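Local coordinates for penicillin-binding protein PbpB (Mycobacterium tuberculosis, PDB 6KGU) that cross-links peptidoglycan in the mycobacterial cell wall as a penicillin-sensitive transpeptidase, here captured in complex with the beta-lactam aztreonam, at residues S20-D23 with R24-R28; T415-P418 with D419-T423; L149-E152 with D153-D156; Q202-V205 with Q206-Q210. All coordinates share one frame; numbering follows the deposited sequence.

Contact 1 of 4, residues S20-D23 with R24-R28; sequences SIVD and RNNDR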
ATOM      1  N   SER A  20     -22.730 -12.658  -8.878  1.00 33.67           N
ATOM      2  CA  SER A  20     -22.315 -12.289  -7.532  0.82 36.71           C
ATOM      3  C   SER A  20     -20.866 -11.817  -7.514  1.00 36.76           C
ATOM      4  O   SER A  20     -20.090 -12.080  -8.432  1.00 34.91           O
ATOM      5  CB  SER A  20     -22.480 -13.472  -6.573  0.82 33.65           C
ATOM      6  OG  SER A  20     -23.841 -13.837  -6.441  0.82 33.82           O
ATOM      7  N   ILE A  21     -20.505 -11.127  -6.434  1.00 37.68           N
ATOM      8  CA  ILE A  21     -19.124 -10.767  -6.133  1.00 32.83           C
ATOM      9  C   ILE A  21     -18.784 -11.448  -4.814  1.00 31.79           C
ATOM     10  O   ILE A  21     -19.446 -11.198  -3.800  1.00 32.49           O
ATOM     11  CB  ILE A  21     -18.925  -9.240  -6.033  1.00 32.30           C
ATOM     12  CG1 ILE A  21     -19.310  -8.538  -7.342  1.00 33.29           C
ATOM     13  CG2 ILE A  21     -17.472  -8.917  -5.623  1.00 29.85           C
ATOM     14  CD1 ILE A  21     -19.273  -7.004  -7.286  1.00 30.47           C
ATOM     15  N   VAL A  22     -17.770 -12.320  -4.827  1.00 31.51           N
ATOM     16  CA  VAL A  22     -17.397 -13.100  -3.655  1.00 33.75           C
ATOM     17  C   VAL A  22     -15.904 -12.922  -3.404  1.00 31.51           C
ATOM     18  O   VAL A  22     -15.157 -12.481  -4.276  1.00 31.84           O
ATOM     19  CB  VAL A  22     -17.749 -14.607  -3.814  1.00 35.15           C
ATOM     20  CG1 VAL A  22     -19.200 -14.782  -4.245  1.00 31.81           C
ATOM     21  CG2 VAL A  22     -16.817 -15.282  -4.824  1.00 32.61           C
ATOM     22  N   ASP A  23     -15.469 -13.277  -2.195  1.00 31.59           N
ATOM     23  CA  ASP A  23     -14.056 -13.187  -1.859  1.00 30.07           C
ATOM     24  C   ASP A  23     -13.353 -14.478  -2.297  1.00 32.26           C
ATOM     25  O   ASP A  23     -13.967 -15.367  -2.887  1.00 32.90           O
ATOM     26  CB  ASP A  23     -13.872 -12.863  -0.370  1.00 30.51           C
ATOM     27  CG  ASP A  23     -13.951 -14.107   0.559  1.00 38.11           C
ATOM     28  OD1 ASP A  23     -14.401 -15.190   0.140  1.00 33.48           O
ATOM     29  OD2 ASP A  23     -13.562 -13.972   1.748  1.00 34.58           O
ATOM     30  N   ARG A  24     -12.045 -14.581  -2.016  1.00 29.28           N
ATOM     31  CA  ARG A  24     -11.256 -15.703  -2.519  1.00 31.31           C
ATOM     32  C   ARG A  24     -11.771 -17.053  -2.024  1.00 35.78           C
ATOM     33  O   ARG A  24     -11.519 -18.082  -2.664  1.00 33.76           O
ATOM     34  CB  ARG A  24      -9.780 -15.520  -2.143  1.00 32.32           C
ATOM     35  CG  ARG A  24      -9.435 -15.738  -0.667  1.00 34.65           C
ATOM     36  CD  ARG A  24      -7.967 -15.353  -0.354  1.00 32.27           C
ATOM     37  NE  ARG A  24      -6.978 -16.176  -1.070  1.00 32.17           N
ATOM     38  CZ  ARG A  24      -6.189 -15.755  -2.055  1.00 37.93           C
ATOM     39  NH1 ARG A  24      -6.238 -14.504  -2.482  1.00 29.41           N
ATOM     40  NH2 ARG A  24      -5.332 -16.596  -2.617  1.00 39.41           N
ATOM     41  N   ASN A  25     -12.501 -17.072  -0.914  1.00 36.19           N
ATOM     42  CA  ASN A  25     -13.060 -18.296  -0.361  1.00 38.73           C
ATOM     43  C   ASN A  25     -14.554 -18.420  -0.620  1.00 37.09           C
ATOM     44  O   ASN A  25     -15.230 -19.192   0.062  1.00 37.72           O
ATOM     45  CB  ASN A  25     -12.761 -18.364   1.135  1.00 36.31           C
ATOM     46  CG  ASN A  25     -11.280 -18.230   1.431  1.00 39.08           C
ATOM     47  OD1 ASN A  25     -10.453 -18.907   0.813  1.00 41.96           O
ATOM     48  ND2 ASN A  25     -10.937 -17.367   2.378  1.00 41.60           N
ATOM     49  N   ASN A  26     -15.075 -17.660  -1.582  1.00 36.87           N
ATOM     50  CA  ASN A  26     -16.473 -17.673  -1.998  1.00 40.39           C
ATOM     51  C   ASN A  26     -17.426 -17.131  -0.944  1.00 38.34           C
ATOM     52  O   ASN A  26     -18.632 -17.329  -1.046  1.00 40.26           O
ATOM     53  CB  ASN A  26     -16.911 -19.074  -2.440  1.00 42.50           C
ATOM     54  CG  ASN A  26     -16.659 -19.302  -3.903  1.00 53.96           C
ATOM     55  OD1 ASN A  26     -15.527 -19.558  -4.321  1.00 49.34           O
ATOM     56  ND2 ASN A  26     -17.712 -19.180  -4.706  1.00 63.23           N
ATOM     57  N   ASP A  27     -16.928 -16.418   0.054  1.00 35.19           N
ATOM     58  CA  ASP A  27     -17.814 -15.687   0.950  1.00 34.65           C
ATOM     59  C   ASP A  27     -18.422 -14.500   0.212  1.00 36.04           C
ATOM     60  O   ASP A  27     -17.702 -13.687  -0.373  1.00 37.12           O
ATOM     61  CB  ASP A  27     -17.043 -15.215   2.179  1.00 40.32           C
ATOM     62  CG  ASP A  27     -17.948 -14.693   3.263  1.00 46.97           C
ATOM     63  OD1 ASP A  27     -18.967 -15.357   3.551  1.00 54.73           O
ATOM     64  OD2 ASP A  27     -17.653 -13.605   3.813  1.00 50.61           O
ATOM     65  N   ARG A  28     -19.749 -14.402   0.225  1.00 38.85           N
ATOM     66  CA  ARG A  28     -20.421 -13.439  -0.639  1.00 39.11           C
ATOM     67  C   ARG A  28     -20.233 -12.015  -0.131  1.00 39.86           C
ATOM     68  O   ARG A  28     -20.384 -11.741   1.062  1.00 37.15           O
ATOM     69  CB  ARG A  28     -21.907 -13.770  -0.746  1.00 42.30           C
ATOM     70  CG  ARG A  28     -22.182 -15.095  -1.464  1.00 42.72           C
ATOM     71  CD  ARG A  28     -23.674 -15.405  -1.504  1.00 48.04           C
ATOM     72  NE  ARG A  28     -24.247 -15.517  -0.163  1.00 45.68           N
ATOM     73  CZ  ARG A  28     -25.543 -15.676   0.084  1.00 53.35           C
ATOM     74  NH1 ARG A  28     -26.416 -15.731  -0.924  1.00 44.04           N
ATOM     75  NH2 ARG A  28     -25.969 -15.776   1.340  1.00 53.38           N
TER
HETATM   76  O   HOH W   1     -13.432 -15.680   3.629  1.00 44.31           O

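Contact 2 of 4, residues T415-P418 with D419-T423; sequences TVAP and DGSRT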
ATOM      1  N   THR A 415     -13.199 -15.652 -12.529  1.00 31.54           N
ATOM      2  CA  THR A 415     -14.615 -15.471 -12.825  1.00 43.12           C
ATOM      3  C   THR A 415     -15.265 -16.827 -13.060  1.00 40.74           C
ATOM      4  O   THR A 415     -14.662 -17.721 -13.668  1.00 40.02           O
ATOM      5  CB  THR A 415     -14.843 -14.591 -14.055  1.00 40.93           C
ATOM      6  OG1 THR A 415     -14.262 -15.221 -15.196  1.00 50.86           O
ATOM      7  CG2 THR A 415     -14.200 -13.230 -13.867  1.00 38.91           C
ATOM      8  N   VAL A 416     -16.496 -16.981 -12.589  1.00 37.84           N
ATOM      9  CA  VAL A 416     -17.225 -18.237 -12.709  1.00 40.80           C
ATOM     10  C   VAL A 416     -18.398 -18.019 -13.651  1.00 44.76           C
ATOM     11  O   VAL A 416     -19.268 -17.172 -13.398  1.00 41.10           O
ATOM     12  CB  VAL A 416     -17.693 -18.759 -11.347  1.00 40.81           C
ATOM     13  CG1 VAL A 416     -18.357 -20.120 -11.515  1.00 44.51           C
ATOM     14  CG2 VAL A 416     -16.503 -18.844 -10.400  1.00 40.29           C
ATOM     15  N   ALA A 417     -18.411 -18.782 -14.741  1.00 45.48           N
ATOM     16  CA  ALA A 417     -19.450 -18.689 -15.746  1.00 41.69           C
ATOM     17  C   ALA A 417     -20.746 -19.280 -15.206  1.00 40.80           C
ATOM     18  O   ALA A 417     -20.733 -20.016 -14.217  1.00 43.75           O
ATOM     19  CB  ALA A 417     -19.009 -19.415 -17.015  1.00 43.66           C
ATOM     20  N   PRO A 418     -21.888 -18.949 -15.825  1.00 46.76           N
ATOM     21  CA  PRO A 418     -23.171 -19.477 -15.326  1.00 50.96           C
ATOM     22  C   PRO A 418     -23.241 -20.999 -15.239  1.00 53.60           C
ATOM     23  O   PRO A 418     -23.952 -21.518 -14.372  1.00 52.11           O
ATOM     24  CB  PRO A 418     -24.184 -18.923 -16.335  1.00 48.79           C
ATOM     25  CG  PRO A 418     -23.567 -17.666 -16.829  1.00 44.51           C
ATOM     26  CD  PRO A 418     -22.086 -17.930 -16.875  1.00 42.50           C
ATOM     27  N   ASP A 419     -22.528 -21.736 -16.098  1.00 52.91           N
ATOM     28  CA  ASP A 419     -22.519 -23.191 -15.951  1.00 60.04           C
ATOM     29  C   ASP A 419     -21.781 -23.648 -14.699  1.00 62.64           C
ATOM     30  O   ASP A 419     -21.971 -24.786 -14.258  1.00 66.38           O
ATOM     31  CB  ASP A 419     -21.904 -23.861 -17.184  1.00 59.30           C
ATOM     32  CG  ASP A 419     -20.473 -23.419 -17.454  1.00 65.56           C
ATOM     33  OD1 ASP A 419     -19.864 -22.758 -16.587  1.00 62.18           O
ATOM     34  OD2 ASP A 419     -19.953 -23.739 -18.549  1.00 66.95           O
ATOM     35  N   GLY A 420     -20.950 -22.788 -14.117  1.00 55.80           N
ATOM     36  CA  GLY A 420     -20.162 -23.138 -12.958  1.00 50.94           C
ATOM     37  C   GLY A 420     -18.713 -23.422 -13.259  1.00 49.93           C
ATOM     38  O   GLY A 420     -17.959 -23.752 -12.335  1.00 55.03           O
ATOM     39  N   SER A 421     -18.301 -23.311 -14.517  1.00 49.11           N
ATOM     40  CA  SER A 421     -16.900 -23.471 -14.869  1.00 51.00           C
ATOM     41  C   SER A 421     -16.127 -22.204 -14.526  1.00 50.85           C
ATOM     42  O   SER A 421     -16.560 -21.087 -14.827  1.00 48.12           O
ATOM     43  CB  SER A 421     -16.751 -23.789 -16.352  1.00 47.18           C
ATOM     44  OG  SER A 421     -16.988 -22.637 -17.137  1.00 58.34           O
ATOM     45  N   ARG A 422     -14.962 -22.384 -13.924  1.00 46.90           N
ATOM     46  CA  ARG A 422     -14.190 -21.288 -13.361  1.00 47.72           C
ATOM     47  C   ARG A 422     -12.926 -21.065 -14.181  1.00 46.61           C
ATOM     48  O   ARG A 422     -12.199 -22.021 -14.482  1.00 45.23           O
ATOM     49  CB  ARG A 422     -13.857 -21.589 -11.897  1.00 46.23           C
ATOM     50  CG  ARG A 422     -12.722 -20.785 -11.318  1.00 44.42           C
ATOM     51  CD  ARG A 422     -12.698 -20.904  -9.808  1.00 47.25           C
ATOM     52  NE  ARG A 422     -11.558 -20.183  -9.256  1.00 43.26           N
ATOM     53  CZ  ARG A 422     -11.446 -19.804  -7.989  1.00 38.58           C
ATOM     54  NH1 ARG A 422     -12.419 -20.078  -7.132  1.00 44.63           N
ATOM     55  NH2 ARG A 422     -10.358 -19.151  -7.586  1.00 37.28           N
ATOM     56  N   THR A 423     -12.679 -19.808 -14.552  1.00 40.02           N
ATOM     57  CA  THR A 423     -11.475 -19.392 -15.266  1.00 39.97           C
ATOM     58  C   THR A 423     -10.658 -18.472 -14.358  1.00 48.12           C
ATOM     59  O   THR A 423     -11.146 -17.411 -13.955  1.00 39.13           O
ATOM     60  CB  THR A 423     -11.842 -18.667 -16.562  1.00 41.00           C
ATOM     61  OG1 THR A 423     -12.681 -19.510 -17.358  1.00 50.34           O
ATOM     62  CG2 THR A 423     -10.590 -18.292 -17.367  1.00 38.94           C
TER
HETATM   63  O   HOH W   2     -15.235 -19.522 -16.535  1.00 45.13           O
HETATM   64  O   HOH W   3     -11.237 -14.906 -15.314  1.00 49.50           O

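Contact 3 of 4, residues L149-E152 with D153-D156; sequences LGLE and DSLD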
ATOM      1  N   LEU A 149     -21.188   2.332  -9.011  1.00 30.76           N
ATOM      2  CA  LEU A 149     -19.780   2.684  -8.862  1.00 32.78           C
ATOM      3  C   LEU A 149     -19.034   1.443  -8.380  1.00 32.75           C
ATOM      4  O   LEU A 149     -19.629   0.385  -8.148  1.00 30.57           O
ATOM      5  CB  LEU A 149     -19.592   3.888  -7.918  1.00 33.30           C
ATOM      6  CG  LEU A 149     -19.790   3.692  -6.408  1.00 34.99           C
ATOM      7  CD1 LEU A 149     -19.433   4.968  -5.646  1.00 38.93           C
ATOM      8  CD2 LEU A 149     -21.194   3.255  -6.054  1.00 29.31           C
ATOM      9  N   GLY A 150     -17.712   1.575  -8.251  1.00 31.62           N
ATOM     10  CA  GLY A 150     -16.921   0.440  -7.822  1.00 31.18           C
ATOM     11  C   GLY A 150     -16.891  -0.665  -8.873  1.00 32.40           C
ATOM     12  O   GLY A 150     -17.184  -0.455 -10.055  1.00 29.73           O
ATOM     13  N   LEU A 151     -16.542  -1.871  -8.412  1.00 32.06           N
ATOM     14  CA  LEU A 151     -16.501  -3.023  -9.312  1.00 33.41           C
ATOM     15  C   LEU A 151     -17.885  -3.360  -9.875  1.00 33.87           C
ATOM     16  O   LEU A 151     -17.981  -3.968 -10.947  1.00 30.31           O
ATOM     17  CB  LEU A 151     -15.927  -4.245  -8.595  1.00 28.37           C
ATOM     18  CG  LEU A 151     -14.421  -4.251  -8.298  1.00 34.06           C
ATOM     19  CD1 LEU A 151     -14.027  -5.572  -7.685  1.00 31.31           C
ATOM     20  CD2 LEU A 151     -13.601  -3.980  -9.555  1.00 30.86           C
ATOM     21  N   GLU A 152     -18.961  -3.014  -9.161  1.00 31.16           N
ATOM     22  CA  GLU A 152     -20.304  -3.240  -9.708  1.00 32.38           C
ATOM     23  C   GLU A 152     -20.460  -2.519 -11.035  1.00 35.65           C
ATOM     24  O   GLU A 152     -21.100  -3.027 -11.966  1.00 37.27           O
ATOM     25  CB  GLU A 152     -21.382  -2.753  -8.734  1.00 32.54           C
ATOM     26  CG  GLU A 152     -21.490  -3.518  -7.436  1.00 32.02           C
ATOM     27  CD  GLU A 152     -22.393  -4.744  -7.536  1.00 39.34           C
ATOM     28  OE1 GLU A 152     -22.471  -5.371  -8.623  1.00 34.21           O
ATOM     29  OE2 GLU A 152     -23.026  -5.074  -6.518  1.00 32.78           O
ATOM     30  N   ASP A 153     -19.867  -1.335 -11.137  1.00 32.21           N
ATOM     31  CA  ASP A 153     -19.911  -0.557 -12.363  1.00 37.17           C
ATOM     32  C   ASP A 153     -18.858  -1.026 -13.360  1.00 36.37           C
ATOM     33  O   ASP A 153     -19.187  -1.369 -14.497  1.00 33.21           O
ATOM     34  CB  ASP A 153     -19.723   0.924 -12.037  1.00 32.47           C
ATOM     35  CG  ASP A 153     -19.742   1.789 -13.261  1.00 34.53           C
ATOM     36  OD1 ASP A 153     -20.679   1.651 -14.068  1.00 37.12           O
ATOM     37  OD2 ASP A 153     -18.835   2.621 -13.405  1.00 39.01           O
ATOM     38  N   SER A 154     -17.587  -1.065 -12.941  1.00 28.75           N
ATOM     39  CA  SER A 154     -16.498  -1.309 -13.887  1.00 33.60           C
ATOM     40  C   SER A 154     -16.536  -2.726 -14.438  1.00 33.63           C
ATOM     41  O   SER A 154     -16.068  -2.960 -15.553  1.00 31.24           O
ATOM     42  CB  SER A 154     -15.138  -1.040 -13.233  1.00 34.33           C
ATOM     43  OG  SER A 154     -14.859  -1.991 -12.210  1.00 30.16           O
ATOM     44  N   LEU A 155     -17.067  -3.685 -13.677  1.00 30.84           N
ATOM     45  CA  LEU A 155     -17.281  -5.036 -14.174  1.00 27.58           C
ATOM     46  C   LEU A 155     -18.749  -5.321 -14.507  1.00 31.23           C
ATOM     47  O   LEU A 155     -19.154  -6.487 -14.527  1.00 33.25           O
ATOM     48  CB  LEU A 155     -16.766  -6.058 -13.154  1.00 29.64           C
ATOM     49  CG  LEU A 155     -15.253  -5.976 -12.921  1.00 36.79           C
ATOM     50  CD1 LEU A 155     -14.782  -7.070 -11.972  1.00 32.69           C
ATOM     51  CD2 LEU A 155     -14.502  -6.036 -14.258  1.00 35.38           C
ATOM     52  N   ASP A 156     -19.554  -4.286 -14.761  1.00 31.17           N
ATOM     53  CA  ASP A 156     -20.989  -4.494 -14.927  1.00 34.79           C
ATOM     54  C   ASP A 156     -21.297  -5.450 -16.077  1.00 35.74           C
ATOM     55  O   ASP A 156     -22.182  -6.303 -15.958  1.00 35.63           O
ATOM     56  CB  ASP A 156     -21.687  -3.156 -15.145  1.00 32.03           C
ATOM     57  CG  ASP A 156     -23.185  -3.284 -15.168  1.00 36.93           C
ATOM     58  OD1 ASP A 156     -23.765  -3.677 -14.122  1.00 35.63           O
ATOM     59  OD2 ASP A 156     -23.778  -2.967 -16.222  1.00 36.05           O
TER

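Contact 4 of 4, residues Q202-V205 with Q206-Q210; sequences QFYV and QQQVQ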
ATOM      1  N   GLN A 202      -9.853  -8.613   5.511  1.00 27.06           N
ATOM      2  CA  GLN A 202     -10.423  -7.311   5.175  1.00 22.94           C
ATOM      3  C   GLN A 202     -11.197  -6.731   6.346  1.00 24.79           C
ATOM      4  O   GLN A 202     -11.043  -5.556   6.677  1.00 27.77           O
ATOM      5  CB  GLN A 202     -11.331  -7.423   3.943  1.00 28.02           C
ATOM      6  CG  GLN A 202     -12.105  -6.135   3.622  1.00 23.20           C
ATOM      7  CD  GLN A 202     -11.242  -5.111   2.917  1.00 29.71           C
ATOM      8  OE1 GLN A 202     -10.257  -5.471   2.285  1.00 26.05           O
ATOM      9  NE2 GLN A 202     -11.616  -3.824   3.005  1.00 26.23           N
ATOM     10  N   PHE A 203     -12.039  -7.549   6.994  1.00 29.28           N
ATOM     11  CA  PHE A 203     -12.862  -7.040   8.084  1.00 27.16           C
ATOM     12  C   PHE A 203     -11.996  -6.516   9.222  1.00 26.50           C
ATOM     13  O   PHE A 203     -12.258  -5.438   9.774  1.00 25.91           O
ATOM     14  CB  PHE A 203     -13.819  -8.132   8.593  1.00 30.94           C
ATOM     15  CG  PHE A 203     -14.753  -7.652   9.672  1.00 34.05           C
ATOM     16  CD1 PHE A 203     -15.720  -6.694   9.394  1.00 38.05           C
ATOM     17  CD2 PHE A 203     -14.667  -8.154  10.957  1.00 43.29           C
ATOM     18  CE1 PHE A 203     -16.585  -6.243  10.376  1.00 46.23           C
ATOM     19  CE2 PHE A 203     -15.532  -7.710  11.947  1.00 45.50           C
ATOM     20  CZ  PHE A 203     -16.492  -6.753  11.659  1.00 38.13           C
ATOM     21  N   TYR A 204     -10.955  -7.268   9.592  1.00 26.32           N
ATOM     22  CA  TYR A 204     -10.090  -6.824  10.686  1.00 27.22           C
ATOM     23  C   TYR A 204      -9.331  -5.560  10.292  1.00 29.33           C
ATOM     24  O   TYR A 204      -9.261  -4.592  11.058  1.00 29.78           O
ATOM     25  CB  TYR A 204      -9.109  -7.940  11.068  1.00 25.73           C
ATOM     26  CG  TYR A 204      -8.283  -7.626  12.292  1.00 24.57           C
ATOM     27  CD1 TYR A 204      -8.787  -7.842  13.571  1.00 28.68           C
ATOM     28  CD2 TYR A 204      -7.000  -7.123  12.172  1.00 29.34           C
ATOM     29  CE1 TYR A 204      -8.034  -7.541  14.708  1.00 32.02           C
ATOM     30  CE2 TYR A 204      -6.234  -6.828  13.292  1.00 31.81           C
ATOM     31  CZ  TYR A 204      -6.760  -7.034  14.557  1.00 35.70           C
ATOM     32  OH  TYR A 204      -5.987  -6.731  15.658  1.00 39.05           O
ATOM     33  N   VAL A 205      -8.744  -5.558   9.095  1.00 24.88           N
ATOM     34  CA  VAL A 205      -7.980  -4.390   8.655  1.00 23.01           C
ATOM     35  C   VAL A 205      -8.887  -3.166   8.549  1.00 23.20           C
ATOM     36  O   VAL A 205      -8.525  -2.075   8.993  1.00 28.92           O
ATOM     37  CB  VAL A 205      -7.266  -4.700   7.328  1.00 29.06           C
ATOM     38  CG1 VAL A 205      -6.647  -3.416   6.723  1.00 24.10           C
ATOM     39  CG2 VAL A 205      -6.183  -5.778   7.568  1.00 29.90           C
ATOM     40  N   GLN A 206     -10.098  -3.336   8.003  1.00 29.40           N
ATOM     41  CA  GLN A 206     -10.990  -2.190   7.814  1.00 25.69           C
ATOM     42  C   GLN A 206     -11.396  -1.577   9.148  1.00 24.62           C
ATOM     43  O   GLN A 206     -11.434  -0.350   9.292  1.00 25.66           O
ATOM     44  CB  GLN A 206     -12.226  -2.612   7.004  1.00 22.46           C
ATOM     45  CG  GLN A 206     -13.122  -1.443   6.561  1.00 21.95           C
ATOM     46  CD  GLN A 206     -14.135  -1.841   5.487  1.00 28.90           C
ATOM     47  OE1 GLN A 206     -13.919  -2.792   4.722  1.00 29.06           O
ATOM     48  NE2 GLN A 206     -15.263  -1.128   5.446  1.00 27.38           N
ATOM     49  N   GLN A 207     -11.702  -2.421  10.141  1.00 28.57           N
ATOM     50  CA  GLN A 207     -11.987  -1.932  11.484  1.00 32.88           C
ATOM     51  C   GLN A 207     -10.780  -1.240  12.097  1.00 26.69           C
ATOM     52  O   GLN A 207     -10.900  -0.166  12.697  1.00 31.42           O
ATOM     53  CB  GLN A 207     -12.397  -3.087  12.378  1.00 33.42           C
ATOM     54  CG  GLN A 207     -13.735  -3.675  12.118  1.00 30.39           C
ATOM     55  CD  GLN A 207     -13.967  -4.771  13.123  1.00 47.06           C
ATOM     56  OE1 GLN A 207     -13.409  -5.876  12.996  1.00 40.73           O
ATOM     57  NE2 GLN A 207     -14.712  -4.454  14.178  1.00 33.02           N
ATOM     58  N   GLN A 208      -9.612  -1.870  12.009  1.00 26.30           N
ATOM     59  CA  GLN A 208      -8.418  -1.248  12.571  1.00 28.19           C
ATOM     60  C   GLN A 208      -8.127   0.087  11.897  1.00 30.19           C
ATOM     61  O   GLN A 208      -7.664   1.026  12.558  1.00 29.58           O
ATOM     62  CB  GLN A 208      -7.230  -2.207  12.461  1.00 28.01           C
ATOM     63  CG  GLN A 208      -7.315  -3.386  13.476  1.00 34.67           C
ATOM     64  CD  GLN A 208      -6.989  -2.941  14.905  1.00 33.56           C
ATOM     65  OE1 GLN A 208      -6.194  -2.021  15.114  1.00 39.82           O
ATOM     66  NE2 GLN A 208      -7.598  -3.591  15.881  1.00 38.09           N
ATOM     67  N   VAL A 209      -8.435   0.215  10.600  1.00 25.12           N
ATOM     68  CA  VAL A 209      -8.202   1.495   9.935  1.00 27.48           C
ATOM     69  C   VAL A 209      -9.140   2.562  10.496  1.00 26.69           C
ATOM     70  O   VAL A 209      -8.748   3.729  10.669  1.00 25.10           O
ATOM     71  CB  VAL A 209      -8.350   1.326   8.410  1.00 25.76           C
ATOM     72  CG1 VAL A 209      -8.725   2.638   7.741  1.00 28.65           C
ATOM     73  CG2 VAL A 209      -7.035   0.764   7.822  1.00 25.88           C
ATOM     74  N   GLN A 210     -10.396   2.182  10.772  1.00 28.18           N
ATOM     75  CA  GLN A 210     -11.359   3.129  11.333  1.00 30.39           C
ATOM     76  C   GLN A 210     -10.896   3.610  12.702  1.00 28.98           C
ATOM     77  O   GLN A 210     -10.894   4.811  12.986  1.00 31.38           O
ATOM     78  CB  GLN A 210     -12.753   2.491  11.436  1.00 31.72           C
ATOM     79  CG  GLN A 210     -13.844   3.485  11.921  1.00 33.58           C
ATOM     80  CD  GLN A 210     -13.952   4.709  10.997  1.00 35.98           C
ATOM     81  OE1 GLN A 210     -14.358   4.585   9.844  1.00 33.43           O
ATOM     82  NE2 GLN A 210     -13.569   5.884  11.499  1.00 35.45           N
TER

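Contact 1 of 4, residues S20-D23 with R24-R28
D23 reaches into the turn that follows it and ties the backbone of N25 and D27 through its carboxylate. The first torsion (chi1 83°) swings that carboxylate over the turn. CB lies 3.9 Å from D27 O, and CG comes within 3.2 Å of R24 N, a contact and not a bond. OD1 takes two backbone donors: N25 N at 2.9 Å and D27 N at 2.8 Å. They come from opposite faces of the carboxylate plane, and both bonds are bent. OD2 meets a water at a short 2.5 Å, which in turn accepts from N25 ND2, and also receives the backbone N of N199. The type I turn D23-N26 is closed by N26 N to D23 O (2.9 Å), while D23 N binds D27 O. Beyond it V22 pairs with R28, its CG1 4.0 Å from R28 CA, and its CG2 packs on N26. D27 OD2 lies 4.6 Å from D23 OD2 and accepts from N199 ND2. The turn joins strand 21-22 to the antiparallel strand 28-36 of the mixed sheet. Backbone N-H groups and N199 would offset part of the negative charge gathered here, and D23 OD1, gripped twice, probably helps hold the turn.

Contact 2 of 4, residues T415-P418 with D419-T423
D419 sets its carboxylate beside A417, with OD1 3.5 Å from A417 CB, at the corner of a tight hairpin. With chi1 at 59°, the side chain folds OD1 back over the following residues. There OD1 accepts from S421 N at 2.7 Å, nearly straight but from above the carboxylate plane, and its syn lone pair takes S421 OG; the bond to S421 N makes an Asx turn. G420 N closes the type I turn A417-G420 by donating to A417 O at 2.8 Å, and the positive phi of G420 (103°) suits the bulge position. The carbonyl of G420 lies against V416 CG1. At S421 the backbone O receives A417 N at 3.0 Å and also a water. R422 pairs with V416 without mutual backbone bonds: its CB meets V416 CG2 at 4.1 Å, and its extended chain carries NE to a salt bridge with E424. T423 ends the segment in a hydrogen-bonded pair with T415, where T423 N gives to T415 O and T415 N to T423 O. A second water joins T415 OG1 to T423 O. V416 also packs on T192 and V194 of the adjoining strand. Strands 412-416 and 422-424 form an antiparallel 3:5 hairpin, a type I turn with a G1 beta bulge at G420 and an Asx turn at its tip, on the edge of a mixed sheet.

Contact 3 of 4, residues L149-E152 with D153-D156
G150 and S154 are joined across the helical turn by a bond from S154 N to G150 O, 3.0 Å long, nearly straight at 172° and in the carbonyl plane. D153 N contributes less: its approaches to G150 O and to L149 O are both weak. One residue further, L155 N donates to L151 O at 2.9 Å, with the donor tilted from the carbonyl plane, and D156 N donates to D153 O at 3.0 Å. Two acidic side chains find their partners elsewhere. E152, bent at chi2 (-86°), divides its carboxylate, with OE1 on R18 and OE2 on R126 and the hydroxyl of Y128. D156 OD1 meets R18 and the backbone N of G147, while OD2 is hydrogen-bonded to H146 ND1. R18 therefore links the two acids, which would temper their mutual repulsion. L151 and L155 lie side by side and point the same way, CD2 of L151 being 4.1 Å from CD1 of L155; both rest on I412, and L151 reaches L195 while L155 reaches V193. S154 OG sits 3.5 Å from L151 CD2. This is a short helix, 150-154, followed at once by helix 156-160 with L155 as its N-cap residue; L151 and L155 lie on the strands, and R18 holds E152 and D156.

Contact 4 of 4, residues Q202-V205 with Q206-Q210
Q206 OE1 is gripped by two donors, the side-chain amide of Q202 and the backbone N of A134. Q202 NE2 approaches it at 3.1 Å along a nearly straight line (170°); OE1 lies in the amide plane of Q202, while NE2 stands tilted from the carbonyl plane of Q206, and the two amides are steeply inclined to each other. The bend in Q202 (chi2 79°) turns its amide to Q206, and NE2 also donates to M236 O. Q206 NE2 gives to S132 O, so both buried amides have partners. One residue on, the amide of Q207 stacks on the F203 ring at 29° between planes, with CD 3.4 Å above the ring plane and offset toward the rim; OE1 comes to 3.0 Å from F203 CE2. Both Q207 and Q208 make CH-pi contacts through CG, that of Q208 lying 4.0 Å from the centroid of the Y204 ring. Behind these runs the helical pattern of backbone bonds, such as V209 N to V205 O at 2.8 Å. Helix 199-216 presents V205 and V209 to strand 220-227 and Q202 and Q206 to strand 233-238, whereas V205 also reaches I537 and Y204 stacks on W540, both in helix 531-544.

How the contacts relate
Contact 4 lies nearest the middle of the chain, its centre about 14 Å from the chain's centre, with Q202, Q206 and two valines buried and F203 exposed; contact 2 lies at the surface, about 31 Å out. Contacts 1 and 2 both belong to the six-stranded mixed sheet and touch where N26 approaches R422, and each braces its turn with an aspartate oxygen that accepts two donors. In contact 1 these are two backbone amides; in contact 2 one is a serine hydroxyl. Contact 3 is helical and leans on strands 192-195 and 412-416 of that same sheet, I21 of contact 1 touching its E152. Its acids turn to arginines outside its segments, whereas contact 4 pairs two neutral amides and lays other glutamines over aromatic faces.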